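Local coordinates for autophagy-related protein 9 (Schizosaccharomyces pombe, PDB 7D0I) that scrambles phospholipids between the two membrane leaflets as a homotrimer, supplying membrane for the growing autophagosome, at residues R455-L460 / D481-A486; S487-Q492 / K567-V572; L462-E467 / T576-G581. The protein carries 1 engineered substitution. All blocks are in the same frame, centred on the assembly; numbering follows the deposited sequence.

Contact 1: residues R455-L460 / D481-A486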
loop_
_atom_site.group_PDB
_atom_site.type_symbol
_atom_site.label_atom_id
_atom_site.label_comp_id
_atom_site.label_asym_id
_atom_site.label_seq_id
_atom_site.Cartn_x
_atom_site.Cartn_y
_atom_site.Cartn_z
ATOM N N ARG A 455 8.967 13.788 -36.401
ATOM C CA ARG A 455 9.448 14.817 -35.499
ATOM C C ARG A 455 10.466 14.241 -34.528
ATOM O O ARG A 455 10.374 13.087 -34.108
ATOM C CB ARG A 455 8.288 15.447 -34.737
ATOM C CG ARG A 455 7.270 16.113 -35.631
ATOM C CD ARG A 455 6.036 16.522 -34.862
ATOM N NE ARG A 455 6.178 17.829 -34.241
ATOM C CZ ARG A 455 5.667 18.942 -34.747
ATOM N NH1 ARG A 455 4.979 18.891 -35.872
ATOM N NH2 ARG A 455 5.836 20.098 -34.130
ATOM N N ARG A 456 11.451 15.066 -34.191
ATOM C CA ARG A 456 12.513 14.719 -33.267
ATOM C C ARG A 456 12.809 15.937 -32.408
ATOM O O ARG A 456 12.444 17.060 -32.756
ATOM C CB ARG A 456 13.773 14.271 -34.009
ATOM C CG ARG A 456 13.621 12.995 -34.798
ATOM C CD ARG A 456 13.791 11.786 -33.917
ATOM N NE ARG A 456 13.528 10.540 -34.624
ATOM C CZ ARG A 456 12.356 9.914 -34.621
ATOM N NH1 ARG A 456 11.335 10.416 -33.946
ATOM N NH2 ARG A 456 12.209 8.784 -35.293
ATOM N N TYR A 457 13.471 15.713 -31.279
ATOM C CA TYR A 457 13.865 16.820 -30.424
ATOM C C TYR A 457 15.067 17.534 -31.013
ATOM O O TYR A 457 16.006 16.900 -31.496
ATOM C CB TYR A 457 14.199 16.333 -29.017
ATOM C CG TYR A 457 13.050 15.706 -28.278
ATOM C CD1 TYR A 457 12.007 16.469 -27.796
ATOM C CD2 TYR A 457 13.023 14.353 -28.038
ATOM C CE1 TYR A 457 10.965 15.896 -27.121
ATOM C CE2 TYR A 457 11.986 13.775 -27.359
ATOM C CZ TYR A 457 10.964 14.549 -26.905
ATOM O OH TYR A 457 9.933 13.965 -26.228
ATOM N N THR A 458 15.038 18.859 -30.974
ATOM C CA THR A 458 16.163 19.634 -31.451
ATOM C C THR A 458 17.371 19.409 -30.548
ATOM O O THR A 458 17.220 19.054 -29.382
ATOM C CB THR A 458 15.817 21.113 -31.492
ATOM O OG1 THR A 458 15.587 21.583 -30.163
ATOM C CG2 THR A 458 14.575 21.331 -32.301
ATOM N N PRO A 459 18.584 19.595 -31.070
ATOM C CA PRO A 459 19.773 19.411 -30.228
ATOM C C PRO A 459 19.797 20.283 -28.992
ATOM O O PRO A 459 20.461 19.921 -28.020
ATOM C CB PRO A 459 20.919 19.759 -31.176
ATOM C CG PRO A 459 20.401 19.394 -32.494
ATOM C CD PRO A 459 18.953 19.758 -32.484
ATOM N N LEU A 460 19.107 21.417 -28.994
ATOM C CA LEU A 460 19.011 22.225 -27.790
ATOM C C LEU A 460 17.958 21.692 -26.835
ATOM O O LEU A 460 18.049 21.926 -25.629
ATOM C CB LEU A 460 18.694 23.669 -28.150
ATOM C CG LEU A 460 18.613 24.649 -26.993
ATOM C CD1 LEU A 460 19.972 24.866 -26.401
ATOM C CD2 LEU A 460 18.027 25.945 -27.471
ATOM N N ASP A 481 12.052 6.520 -25.271
ATOM C CA ASP A 481 10.789 6.087 -24.699
ATOM C C ASP A 481 9.793 7.214 -24.540
ATOM O O ASP A 481 8.754 7.012 -23.918
ATOM C CB ASP A 481 11.031 5.418 -23.347
ATOM C CG ASP A 481 11.444 3.964 -23.481
ATOM O OD1 ASP A 481 11.046 3.317 -24.470
ATOM O OD2 ASP A 481 12.158 3.463 -22.589
ATOM N N SER A 482 10.077 8.392 -25.082
ATOM C CA SER A 482 9.197 9.541 -24.970
ATOM C C SER A 482 8.612 9.986 -26.294
ATOM O O SER A 482 7.735 10.853 -26.296
ATOM C CB SER A 482 9.946 10.727 -24.361
ATOM O OG SER A 482 9.502 11.934 -24.938
ATOM N N TYR A 483 9.076 9.440 -27.413
ATOM C CA TYR A 483 8.584 9.896 -28.702
ATOM C C TYR A 483 7.149 9.460 -28.943
ATOM O O TYR A 483 6.395 10.177 -29.601
ATOM C CB TYR A 483 9.485 9.390 -29.818
ATOM C CG TYR A 483 10.751 10.181 -29.973
ATOM C CD1 TYR A 483 10.712 11.530 -30.238
ATOM C CD2 TYR A 483 11.981 9.575 -29.873
ATOM C CE1 TYR A 483 11.858 12.249 -30.388
ATOM C CE2 TYR A 483 13.129 10.289 -30.026
ATOM C CZ TYR A 483 13.064 11.625 -30.279
ATOM O OH TYR A 483 14.218 12.347 -30.430
ATOM N N ALA A 484 6.750 8.304 -28.414
ATOM C CA ALA A 484 5.352 7.901 -28.513
ATOM C C ALA A 484 4.453 8.884 -27.781
ATOM O O ALA A 484 3.434 9.338 -28.314
ATOM C CB ALA A 484 5.177 6.494 -27.953
ATOM N N ALA A 485 4.831 9.240 -26.555
ATOM C CA ALA A 485 4.054 10.197 -25.784
ATOM C C ALA A 485 4.021 11.559 -26.459
ATOM O O ALA A 485 2.990 12.234 -26.453
ATOM C CB ALA A 485 4.624 10.310 -24.377
ATOM N N ALA A 486 5.138 11.985 -27.050
ATOM C CA ALA A 486 5.163 13.298 -27.683
ATOM C C ALA A 486 4.323 13.321 -28.951
ATOM O O ALA A 486 3.615 14.302 -29.219
ATOM C CB ALA A 486 6.599 13.699 -27.985
#
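R456, Y457 and Y483 share one first-torsion setting: in each, CG lies beside the backbone N and anti to the carbonyl carbon. From there Y457 and Y483 reach toward each other, tip to tip, from strand 455-457 and from the start of helix 483-489. R456 bends at chi2 (-83°), which turns its guanidinium back over the tyrosine of the helix. CZ of R456 stands 4.6 Å from the centroid of the Y483 ring, only 6° off the ring normal, a cation-pi contact with NH1 above the ring centre. R456 crosses Y483 at about a right angle, and R456 CD rests 3.6 Å from Y483 OH. NH1 of R456 also makes a weak bond to R455 O. The two phenol rings are nearly parallel, with planes at 29° and centroids 4.9 Å apart, but they are slid past each other, so that Y457 CD2 meets Y483 CE1 at 3.4 Å with little overlap. At the far end of Y457, OH is hydrogen-bonded to S482 OG at 2.4 Å, the serine oxygen lying in the plane of the ring at its edge; the CB of A486 sits 3.8 Å from the same Y457 OH. Strand 455-457 pairs antiparallel with 600-602, and T560 of a neighbouring subunit packs on both R456 and Y483. Besides a long, weak ion pair with E559 of that subunit, R456 has R603 close by, so the Y483 pi cloud would probably help to stabilise its charge, while the buried Y457 hydroxyl is satisfied by S482.

Contact 2: residues S487-Q492 / K567-V572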
loop_
_atom_site.group_PDB
_atom_site.type_symbol
_atom_site.label_atom_id
_atom_site.label_comp_id
_atom_site.label_asym_id
_atom_site.label_seq_id
_atom_site.Cartn_x
_atom_site.Cartn_y
_atom_site.Cartn_z
ATOM N N SER A 487 4.393 12.256 -29.749
ATOM C CA SER A 487 3.569 12.174 -30.944
ATOM C C SER A 487 2.099 12.152 -30.585
ATOM O O SER A 487 1.271 12.742 -31.285
ATOM C CB SER A 487 3.936 10.930 -31.746
ATOM O OG SER A 487 5.336 10.850 -31.926
ATOM N N HIS A 488 1.750 11.474 -29.492
ATOM C CA HIS A 488 0.377 11.497 -29.019
ATOM C C HIS A 488 -0.030 12.899 -28.595
ATOM O O HIS A 488 -1.096 13.387 -28.975
ATOM C CB HIS A 488 0.214 10.518 -27.865
ATOM C CG HIS A 488 -1.189 10.397 -27.373
ATOM N ND1 HIS A 488 -2.271 10.364 -28.222
ATOM C CD2 HIS A 488 -1.688 10.291 -26.120
ATOM C CE1 HIS A 488 -3.379 10.248 -27.515
ATOM N NE2 HIS A 488 -3.052 10.203 -26.236
ATOM N N TYR A 489 0.822 13.568 -27.820
ATOM C CA TYR A 489 0.468 14.879 -27.289
ATOM C C TYR A 489 0.223 15.886 -28.397
ATOM O O TYR A 489 -0.755 16.638 -28.358
ATOM C CB TYR A 489 1.563 15.389 -26.358
ATOM C CG TYR A 489 1.423 16.854 -26.043
ATOM C CD1 TYR A 489 0.433 17.304 -25.199
ATOM C CD2 TYR A 489 2.273 17.785 -26.595
ATOM C CE1 TYR A 489 0.296 18.629 -24.917
ATOM C CE2 TYR A 489 2.141 19.114 -26.315
ATOM C CZ TYR A 489 1.152 19.529 -25.477
ATOM O OH TYR A 489 1.013 20.862 -25.192
ATOM N N VAL A 490 1.098 15.933 -29.393
ATOM C CA VAL A 490 0.994 17.003 -30.384
ATOM C C VAL A 490 -0.240 16.835 -31.260
ATOM O O VAL A 490 -0.545 17.701 -32.084
ATOM C CB VAL A 490 2.255 17.093 -31.255
ATOM C CG1 VAL A 490 3.437 17.492 -30.414
ATOM C CG2 VAL A 490 2.503 15.784 -31.944
ATOM N N SER A 491 -0.967 15.734 -31.093
ATOM C CA SER A 491 -2.153 15.481 -31.896
ATOM C C SER A 491 -3.450 15.793 -31.165
ATOM O O SER A 491 -4.520 15.690 -31.763
ATOM C CB SER A 491 -2.175 14.027 -32.360
ATOM O OG SER A 491 -2.523 13.173 -31.291
ATOM N N GLN A 492 -3.385 16.177 -29.896
ATOM C CA GLN A 492 -4.577 16.440 -29.106
ATOM C C GLN A 492 -5.151 17.821 -29.341
ATOM O O GLN A 492 -5.997 18.253 -28.556
ATOM C CB GLN A 492 -4.275 16.275 -27.621
ATOM C CG GLN A 492 -3.673 14.950 -27.254
ATOM C CD GLN A 492 -4.607 13.808 -27.498
ATOM O OE1 GLN A 492 -5.391 13.446 -26.633
ATOM N NE2 GLN A 492 -4.527 13.222 -28.679
ATOM N N LYS A 567 -3.412 15.446 -19.874
ATOM C CA LYS A 567 -2.844 14.180 -19.424
ATOM C C LYS A 567 -1.855 13.617 -20.434
ATOM O O LYS A 567 -0.915 12.923 -20.042
ATOM C CB LYS A 567 -3.945 13.167 -19.121
ATOM C CG LYS A 567 -4.910 12.925 -20.242
ATOM C CD LYS A 567 -5.927 11.869 -19.852
ATOM C CE LYS A 567 -5.266 10.518 -19.626
ATOM N NZ LYS A 567 -4.611 9.998 -20.860
ATOM N N ALA A 568 -2.016 13.937 -21.715
ATOM C CA ALA A 568 -0.970 13.622 -22.680
ATOM C C ALA A 568 0.313 14.368 -22.353
ATOM O O ALA A 568 1.409 13.798 -22.410
ATOM C CB ALA A 568 -1.438 13.959 -24.092
ATOM N N LEU A 569 0.196 15.642 -21.987
ATOM C CA LEU A 569 1.377 16.410 -21.627
ATOM C C LEU A 569 2.028 15.864 -20.367
ATOM O O LEU A 569 3.256 15.819 -20.272
ATOM C CB LEU A 569 1.015 17.877 -21.446
ATOM C CG LEU A 569 2.188 18.799 -21.149
ATOM C CD1 LEU A 569 3.256 18.667 -22.209
ATOM C CD2 LEU A 569 1.709 20.215 -21.067
ATOM N N ARG A 570 1.234 15.451 -19.385
ATOM C CA ARG A 570 1.830 14.869 -18.190
ATOM C C ARG A 570 2.502 13.539 -18.503
ATOM O O ARG A 570 3.556 13.221 -17.940
ATOM C CB ARG A 570 0.774 14.716 -17.100
ATOM C CG ARG A 570 0.396 16.037 -16.451
ATOM C CD ARG A 570 -0.606 15.866 -15.330
ATOM N NE ARG A 570 -1.969 15.750 -15.833
ATOM C CZ ARG A 570 -2.985 15.265 -15.132
ATOM N NH1 ARG A 570 -2.793 14.838 -13.892
ATOM N NH2 ARG A 570 -4.194 15.198 -15.671
ATOM N N ARG A 571 1.922 12.755 -19.412
ATOM C CA ARG A 571 2.565 11.523 -19.847
ATOM C C ARG A 571 3.891 11.802 -20.540
ATOM O O ARG A 571 4.833 11.017 -20.410
ATOM C CB ARG A 571 1.621 10.752 -20.769
ATOM C CG ARG A 571 2.160 9.453 -21.322
ATOM C CD ARG A 571 2.419 8.437 -20.237
ATOM N NE ARG A 571 2.956 7.194 -20.779
ATOM C CZ ARG A 571 3.608 6.285 -20.064
ATOM N NH1 ARG A 571 3.818 6.480 -18.771
ATOM N NH2 ARG A 571 4.059 5.182 -20.642
ATOM N N VAL A 572 3.987 12.910 -21.276
ATOM C CA VAL A 572 5.262 13.303 -21.875
ATOM C C VAL A 572 6.259 13.705 -20.796
ATOM O O VAL A 572 7.427 13.297 -20.815
ATOM C CB VAL A 572 5.059 14.448 -22.878
ATOM C CG1 VAL A 572 6.380 14.895 -23.422
ATOM C CG2 VAL A 572 4.174 14.006 -23.991
#
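Y489 and L569 lie side by side and point the same way, each with CG anti to its backbone N. That shared direction brings CD1 of L569 over one face of the tyrosine ring, a CH-pi contact 4.1 Å from the Y489 ring centroid and displaced toward the rim. L569 CB meets Y489 CE1 at 3.6 Å. A568 approaches differently: its CB lies at the edge of the ring, near its plane, 4.0 Å from Y489 CD1. V572, one turn further along helix 565-576, places CG2 3.8 Å from Y489 CB. Residues Y489 to Q492 form a type I beta turn; just before it, H488 O accepts from both S491 N and S491 OG. Q492, with CG beside its backbone N, brings CG against A568 CB; the bend at chi2 then turns the amide, whose OE1 accepts a hydrogen bond from A564 N. F596 of helix 591-599 meets the Y489 ring edge-to-face. An alanine in place of Y489 would remove the ring that L569 packs on and would probably loosen the join between the two helices. With no hydrogen bond between the two segments, they are held by apolar and CH-pi packing round Y489.

Contact 3: residues L462-E467 / T576-G581. With LMN (Lauryl Maltose Neopentyl Glycol), chain G.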
loop_
_atom_site.group_PDB
_atom_site.type_symbol
_atom_site.label_atom_id
_atom_site.label_comp_id
_atom_site.label_asym_id
_atom_site.label_seq_id
_atom_site.Cartn_x
_atom_site.Cartn_y
_atom_site.Cartn_z
ATOM N N LEU A 462 17.645 18.548 -26.322
ATOM C CA LEU A 462 18.281 17.407 -25.689
ATOM C C LEU A 462 19.292 17.804 -24.630
ATOM O O LEU A 462 19.733 16.943 -23.870
ATOM C CB LEU A 462 18.951 16.534 -26.742
ATOM C CG LEU A 462 17.999 15.707 -27.591
ATOM C CD1 LEU A 462 18.774 14.722 -28.406
ATOM C CD2 LEU A 462 17.035 14.995 -26.700
ATOM N N TRP A 463 19.682 19.071 -24.568
ATOM C CA TRP A 463 20.468 19.577 -23.455
ATOM C C TRP A 463 19.615 20.271 -22.413
ATOM O O TRP A 463 20.086 20.494 -21.296
ATOM C CB TRP A 463 21.540 20.545 -23.948
ATOM C CG TRP A 463 22.728 19.868 -24.515
ATOM C CD1 TRP A 463 23.113 19.853 -25.809
ATOM C CD2 TRP A 463 23.692 19.091 -23.801
ATOM N NE1 TRP A 463 24.260 19.121 -25.954
ATOM C CE2 TRP A 463 24.634 18.642 -24.729
ATOM C CE3 TRP A 463 23.849 18.734 -22.461
ATOM C CZ2 TRP A 463 25.718 17.857 -24.367
ATOM C CZ3 TRP A 463 24.921 17.953 -22.108
ATOM C CH2 TRP A 463 25.840 17.526 -23.051
ATOM N N THR A 464 18.379 20.620 -22.758
ATOM C CA THR A 464 17.434 21.134 -21.783
ATOM C C THR A 464 16.826 20.015 -20.957
ATOM O O THR A 464 16.527 20.210 -19.777
ATOM C CB THR A 464 16.337 21.913 -22.493
ATOM O OG1 THR A 464 16.926 22.938 -23.298
ATOM C CG2 THR A 464 15.432 22.556 -21.499
ATOM N N PHE A 465 16.650 18.843 -21.552
ATOM C CA PHE A 465 16.083 17.713 -20.839
ATOM C C PHE A 465 17.120 16.962 -20.026
ATOM O O PHE A 465 16.749 16.213 -19.119
ATOM C CB PHE A 465 15.431 16.739 -21.816
ATOM C CG PHE A 465 14.318 17.331 -22.623
ATOM C CD1 PHE A 465 13.727 18.518 -22.265
ATOM C CD2 PHE A 465 13.855 16.681 -23.741
ATOM C CE1 PHE A 465 12.714 19.049 -23.010
ATOM C CE2 PHE A 465 12.839 17.208 -24.480
ATOM C CZ PHE A 465 12.267 18.390 -24.116
ATOM N N ARG A 466 18.396 17.144 -20.326
ATOM C CA ARG A 466 19.435 16.343 -19.702
ATOM C C ARG A 466 19.555 16.683 -18.230
ATOM O O ARG A 466 19.492 17.849 -17.838
ATOM C CB ARG A 466 20.762 16.575 -20.407
ATOM C CG ARG A 466 21.880 15.692 -19.950
ATOM C CD ARG A 466 21.715 14.278 -20.405
ATOM N NE ARG A 466 22.941 13.513 -20.242
ATOM C CZ ARG A 466 23.907 13.473 -21.144
ATOM N NH1 ARG A 466 23.795 14.157 -22.261
ATOM N NH2 ARG A 466 24.990 12.764 -20.923
ATOM N N GLU A 467 19.714 15.654 -17.412
ATOM C CA GLU A 467 19.957 15.806 -15.990
ATOM C C GLU A 467 21.433 15.611 -15.701
ATOM O O GLU A 467 22.183 15.081 -16.515
ATOM C CB GLU A 467 19.128 14.806 -15.194
ATOM C CG GLU A 467 17.652 15.077 -15.265
ATOM C CD GLU A 467 16.836 14.018 -14.593
ATOM O OE1 GLU A 467 17.355 12.899 -14.406
ATOM O OE2 GLU A 467 15.672 14.301 -14.248
ATOM N N THR A 576 10.350 13.407 -20.247
ATOM C CA THR A 576 11.286 14.500 -20.461
ATOM C C THR A 576 11.709 15.168 -19.164
ATOM O O THR A 576 12.752 15.828 -19.139
ATOM C CB THR A 576 10.693 15.542 -21.397
ATOM O OG1 THR A 576 9.597 16.194 -20.757
ATOM C CG2 THR A 576 10.213 14.889 -22.655
ATOM N N HIS A 577 10.935 15.018 -18.091
ATOM C CA HIS A 577 11.212 15.627 -16.794
ATOM C C HIS A 577 11.334 17.137 -16.877
ATOM O O HIS A 577 11.920 17.761 -15.993
ATOM C CB HIS A 577 12.477 15.052 -16.156
ATOM C CG HIS A 577 12.418 13.582 -15.901
ATOM N ND1 HIS A 577 13.540 12.829 -15.641
ATOM C CD2 HIS A 577 11.374 12.727 -15.861
ATOM C CE1 HIS A 577 13.191 11.571 -15.458
ATOM N NE2 HIS A 577 11.883 11.480 -15.585
ATOM N N TYR A 578 10.788 17.749 -17.917
ATOM C CA TYR A 578 10.968 19.172 -18.168
ATOM C C TYR A 578 9.606 19.837 -18.227
ATOM O O TYR A 578 8.885 19.695 -19.217
ATOM C CB TYR A 578 11.736 19.403 -19.464
ATOM C CG TYR A 578 11.744 20.833 -19.926
ATOM C CD1 TYR A 578 12.545 21.773 -19.307
ATOM C CD2 TYR A 578 10.958 21.242 -20.984
ATOM C CE1 TYR A 578 12.554 23.072 -19.726
ATOM C CE2 TYR A 578 10.966 22.542 -21.405
ATOM C CZ TYR A 578 11.767 23.453 -20.777
ATOM O OH TYR A 578 11.782 24.755 -21.200
ATOM N N MET A 579 9.263 20.571 -17.173
ATOM C CA MET A 579 8.050 21.383 -17.126
ATOM C C MET A 579 8.429 22.755 -16.595
ATOM O O MET A 579 8.646 22.910 -15.382
ATOM C CB MET A 579 6.985 20.739 -16.253
ATOM C CG MET A 579 5.772 21.618 -15.995
ATOM S SD MET A 579 4.387 20.711 -15.283
ATOM C CE MET A 579 5.196 19.846 -13.945
ATOM N N PRO A 580 8.540 23.755 -17.454
ATOM C CA PRO A 580 8.814 25.114 -16.979
ATOM C C PRO A 580 7.827 25.578 -15.929
ATOM O O PRO A 580 6.768 24.971 -15.748
ATOM C CB PRO A 580 8.701 25.951 -18.254
ATOM C CG PRO A 580 9.074 25.034 -19.315
ATOM C CD PRO A 580 8.592 23.674 -18.917
ATOM N N GLY A 581 8.168 26.653 -15.223
ATOM C CA GLY A 581 7.299 27.121 -14.160
ATOM C C GLY A 581 5.946 27.566 -14.670
ATOM O O GLY A 581 4.915 27.275 -14.060
HETATM C C1 LMN G . 32.825 13.942 -30.854
HETATM O O1 LMN G . 33.792 14.220 -31.696
HETATM C C2 LMN G . 32.534 12.429 -30.811
HETATM O O2 LMN G . 33.738 11.737 -30.499
HETATM C C3 LMN G . 31.512 12.134 -29.762
HETATM O O3 LMN G . 31.246 10.691 -29.774
HETATM C C4 LMN G . 30.246 12.865 -29.955
HETATM O O4 LMN G . 29.451 12.754 -28.695
HETATM C C5 LMN G . 30.426 14.317 -30.262
HETATM O O5 LMN G . 31.483 14.594 -31.269
HETATM C C6 LMN G . 29.106 14.903 -30.768
HETATM O O6 LMN G . 28.385 13.914 -31.466
HETATM C CAA LMN G . 36.797 19.888 -42.370
HETATM C CAB LMN G . 36.439 22.973 -37.927
HETATM O OAI LMN G . 23.697 12.575 -29.091
HETATM O OAJ LMN G . 26.758 14.955 -26.183
HETATM O OAL LMN G . 35.783 15.481 -24.291
HETATM O OAN LMN G . 32.077 17.765 -27.027
HETATM O OAP LMN G . 34.390 17.974 -27.965
HETATM O OAQ LMN G . 24.949 9.665 -28.375
HETATM O OAR LMN G . 27.548 13.933 -23.704
HETATM O OAS LMN G . 27.447 8.512 -28.001
HETATM O OAT LMN G . 29.244 11.610 -24.486
HETATM O OAU LMN G . 29.167 10.968 -26.839
HETATM O OAV LMN G . 31.877 13.761 -24.018
HETATM C CAW LMN G . 36.902 18.610 -41.504
HETATM C CAX LMN G . 35.375 22.398 -36.973
HETATM C CAY LMN G . 35.754 18.612 -40.465
HETATM C CAZ LMN G . 35.572 23.040 -35.579
HETATM C CBA LMN G . 36.333 18.359 -39.048
HETATM C CBB LMN G . 36.017 21.963 -34.552
HETATM C CBC LMN G . 35.332 18.913 -37.993
HETATM C CBD LMN G . 36.830 22.670 -33.435
HETATM C CBE LMN G . 35.965 18.816 -36.572
HETATM C CBF LMN G . 37.705 21.632 -32.680
HETATM C CBG LMN G . 36.630 17.418 -36.388
HETATM C CBH LMN G . 36.889 20.324 -32.483
HETATM C CBI LMN G . 37.011 17.234 -34.882
HETATM C CBJ LMN G . 37.820 19.244 -31.847
HETATM C CBK LMN G . 35.802 16.595 -34.115
HETATM C CBL LMN G . 36.935 18.205 -31.071
HETATM C CBM LMN G . 24.998 12.399 -29.596
HETATM C CBN LMN G . 27.935 15.733 -26.237
HETATM C CBP LMN G . 34.474 15.821 -24.696
HETATM C CBQ LMN G . 36.347 15.782 -32.888
HETATM C CBR LMN G . 35.485 17.662 -31.369
HETATM C CBS LMN G . 33.974 15.630 -31.900
HETATM C CBT LMN G . 36.073 15.314 -30.345
HETATM O OBV LMN G . 35.892 16.058 -29.127
HETATM O OBX LMN G . 35.261 15.508 -26.970
HETATM O OBY LMN G . 27.135 12.702 -28.471
HETATM O OBZ LMN G . 30.280 15.461 -25.689
HETATM O OCB LMN G . 32.047 14.300 -26.800
HETATM C CCC LMN G . 25.887 11.900 -28.494
HETATM C CCD LMN G . 28.900 15.299 -25.165
HETATM C CCF LMN G . 34.169 15.169 -26.020
HETATM C CCH LMN G . 32.567 16.490 -27.570
HETATM C CCJ LMN G . 34.805 15.661 -28.345
HETATM C CCL LMN G . 33.766 16.760 -28.412
HETATM C CCM LMN G . 35.474 16.096 -31.612
HETATM C CCN LMN G . 26.144 10.405 -28.690
HETATM C CCO LMN G . 28.526 13.865 -24.757
HETATM C CCQ LMN G . 32.736 15.547 -26.445
HETATM C CCR LMN G . 28.342 11.951 -28.882
HETATM C CCS LMN G . 30.824 14.171 -26.155
HETATM C CCT LMN G . 27.249 9.950 -27.812
HETATM C CCU LMN G . 29.647 13.005 -24.285
HETATM C CCV LMN G . 28.529 10.651 -28.088
HETATM C CCW LMN G . 30.947 13.215 -24.972
#
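In the cytoplasmic part of this ATG9-family fold, the stretch leaving the short helix 461-464 packs against the C-terminal end of helix 565-576, which H577 breaks with a positive phi (57°). The polar link is a His-carboxylate hydrogen bond: ND1 of H577 donates to OE2 of E467 at 2.9 Å. The two side chains cross at about a right angle, and the imidazole N-H meets the oxygen from above the carboxylate plane, with an N-H...O angle of 138°. Such a carboxylate would probably favour a protonated histidine.

CH-pi contacts come from two threonines. T576 lies alongside F465, with its CB 4.0 Å from the F465 ring centroid and almost directly over the centre of one face. T464 has CG2 anti to its backbone N and turns this methyl over the Y578 ring, 3.9 Å from its centroid; its OG1 is instead bonded to L460 O. The two aromatic side chains, F465 and Y578, cross at about a right angle, their ring planes oblique at 42°, and F465 CE1 touches Y578 CD2 at 3.5 Å.

Away from this packing, W463 and R466 belong to a pocket for the detergent lauryl maltose neopentyl glycol. W463 CZ2 approaches the ligand atom OAJ to 3.6 Å, while W463 NE1 is bonded to E376. The Y578 ring is held between two aliphatic groups, T464 CG2 over one face and P580 CD 3.6 Å above the plane of the other.

The three contacts form one cytoplasmic cluster: contacts 1 and 2 share helix 483-489, and contact 3 begins at the last residue of helix 565-576, which contact 2 also uses. Contacts 1 and 2, centred about 11 Å apart, touch where A485 O lies 3.3 Å from V572 CG2. Contacts 1 and 3, with centres about 12 Å apart, join through edge-to-face aromatic packing, Y457 CE1 being 3.5 Å from F465 CE2. Contacts 2 and 3 have centres about 16 Å apart and are linked only through adjoining sequence. The detergent pocket borders contact 3; the R456 side chain of contact 1 is about 8 Å from a bound detergent molecule. Contact 1 alone also touches a neighbouring subunit.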